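PDB 3BR8: acylphosphatase from Bacillus subtilis, which catalyses the hydrolysis of acyl phosphates, releasing a carboxylate and inorganic phosphate. Local coordinates for residues Ile7-Val12 with Asp39-Ile44. Numbering follows the deposited sequence.
Sequences IVDGRV and DGRVEI
Ile7 sets CG2 anti to its backbone N, and Arg41 sets CG anti to its carbonyl carbon (chi1 -63°) and runs on extended at chi2 (-179°), putting CD 3.7 Å from that methyl. The long aliphatic part of arginine suits this partly exposed place: CG also lies 3.6 Å from Asp9 OD1, while a bend at chi3, which places NE, turns the guanidinium back to its own segment. There NE and NH2 grip Asp39 side-on: Asp39 OD2 lies in the guanidinium plane, 3.2 Å from Arg41 NE, which approaches from above the carboxylate plane, and NH2 makes a salt bridge to OD1. OD2 also accepts from Arg41 N, closing an Asx turn that fixes the loop before strand 42-48. Between the strands, Val8 N donates to Val42 O at 2.9 Å, nearly straight, and Val42 N returns a bond to Val8 O. This antiparallel pair joins strands 2-9 and 42-48, neighbours inside the sheet of the acylphosphatase alpha/beta fold, whose two helices cover the face bearing Val8 and Val42. Branched valines and Ile44 suit that buried face: Val8 CG2 meets Ile44 CD1, and Val42 CG2 packs 3.8 Å from Val12 CG2. The Val42 side chain also touches that of the active-site residue Asn36 and lies near active-site Arg18, so this apolar packing borders the catalytic site. At the corner where the chain turns, Gly10 adopts a positive phi (133°) at which a CB would jam against the preceding carbonyl O; Gly40 is constrained likewise. One water bridges the two loops, donating to Gly10 O and Gly40 O and accepting from Val12 N at 3.1 Å.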
# COMPACT_ATOMS: atom_id res chain seq x y z
N ILE A 7 0.09 3.80 6.12
CA ILE A 7 -1.16 3.48 6.81
C ILE A 7 -2.25 4.37 6.22
O ILE A 7 -2.10 5.60 6.15
CB ILE A 7 -1.07 3.70 8.34
CG1 ILE A 7 0.00 2.78 8.95
CG2 ILE A 7 -2.43 3.42 8.99
CD1 ILE A 7 0.30 3.01 10.43
N VAL A 8 -3.32 3.72 5.76
CA VAL A 8 -4.43 4.41 5.11
C VAL A 8 -5.65 4.37 6.03
O VAL A 8 -5.97 3.32 6.60
CB VAL A 8 -4.79 3.71 3.77
CG1 VAL A 8 -5.77 4.55 2.98
CG2 VAL A 8 -3.53 3.43 2.94
N ASP A 9 -6.33 5.50 6.16
CA ASP A 9 -7.56 5.55 6.91
C ASP A 9 -8.69 6.15 6.08
O ASP A 9 -8.44 6.79 5.05
CB ASP A 9 -7.37 6.34 8.22
CG ASP A 9 -8.45 6.04 9.25
OD1 ASP A 9 -9.22 5.06 9.11
OD2 ASP A 9 -8.53 6.81 10.23
N GLY A 10 -9.91 5.91 6.54
CA GLY A 10 -11.12 6.37 5.86
C GLY A 10 -12.14 5.25 5.77
O GLY A 10 -12.23 4.41 6.67
N ARG A 11 -12.91 5.25 4.69
CA ARG A 11 -13.75 4.12 4.32
C ARG A 11 -12.92 3.25 3.41
O ARG A 11 -12.97 3.38 2.18
CB ARG A 11 -15.01 4.60 3.61
CG ARG A 11 -16.04 3.50 3.38
CD ARG A 11 -17.06 3.88 2.30
NE ARG A 11 -17.70 5.17 2.57
CZ ARG A 11 -17.65 6.24 1.78
NH1 ARG A 11 -17.00 6.21 0.62
NH2 ARG A 11 -18.27 7.35 2.16
N VAL A 12 -12.12 2.37 4.01
CA VAL A 12 -11.09 1.65 3.27
C VAL A 12 -11.08 0.14 3.48
O VAL A 12 -10.12 -0.53 3.09
CB VAL A 12 -9.68 2.28 3.49
CG1 VAL A 12 -9.62 3.68 2.87
CG2 VAL A 12 -9.30 2.33 4.98
N ASP A 39 -8.81 -2.18 13.44
CA ASP A 39 -9.32 -0.85 13.76
C ASP A 39 -9.79 -0.06 12.53
O ASP A 39 -10.06 1.14 12.61
CB ASP A 39 -8.29 -0.05 14.57
CG ASP A 39 -6.95 0.12 13.84
OD1 ASP A 39 -5.92 0.18 14.55
OD2 ASP A 39 -6.92 0.22 12.59
N GLY A 40 -9.88 -0.73 11.38
CA GLY A 40 -10.43 -0.12 10.17
C GLY A 40 -9.40 0.40 9.18
O GLY A 40 -9.71 0.64 8.02
N ARG A 41 -8.17 0.56 9.64
CA ARG A 41 -7.10 1.07 8.78
C ARG A 41 -6.49 -0.04 7.94
O ARG A 41 -6.70 -1.23 8.20
CB ARG A 41 -6.03 1.76 9.61
CG ARG A 41 -6.55 2.98 10.35
CD ARG A 41 -5.44 3.64 11.14
NE ARG A 41 -4.97 2.75 12.20
CZ ARG A 41 -3.95 3.01 13.01
NH1 ARG A 41 -3.25 4.13 12.87
NH2 ARG A 41 -3.61 2.13 13.94
N VAL A 42 -5.73 0.37 6.92
CA VAL A 42 -5.07 -0.57 6.03
C VAL A 42 -3.57 -0.29 6.08
O VAL A 42 -3.14 0.87 5.93
CB VAL A 42 -5.60 -0.43 4.58
CG1 VAL A 42 -4.83 -1.34 3.63
CG2 VAL A 42 -7.09 -0.77 4.53
N GLU A 43 -2.79 -1.33 6.33
CA GLU A 43 -1.34 -1.20 6.35
C GLU A 43 -0.76 -1.71 5.03
O GLU A 43 -1.22 -2.71 4.47
CB GLU A 43 -0.73 -1.93 7.56
CG GLU A 43 -0.43 -3.40 7.37
CD GLU A 43 0.32 -4.01 8.54
OE1 GLU A 43 -0.00 -3.66 9.69
OE2 GLU A 43 1.20 -4.86 8.30
N ILE A 44 0.23 -0.99 4.52
CA ILE A 44 0.88 -1.33 3.26
C ILE A 44 2.38 -1.19 3.47
O ILE A 44 2.86 -0.12 3.86
CB ILE A 44 0.48 -0.36 2.12
CG1 ILE A 44 -1.05 -0.30 1.90
CG2 ILE A 44 1.19 -0.77 0.82
CD1 ILE A 44 -1.50 0.82 0.96
O HOH W 1 -10.76 3.61 10.60
O HOH W 2 -12.03 1.73 7.01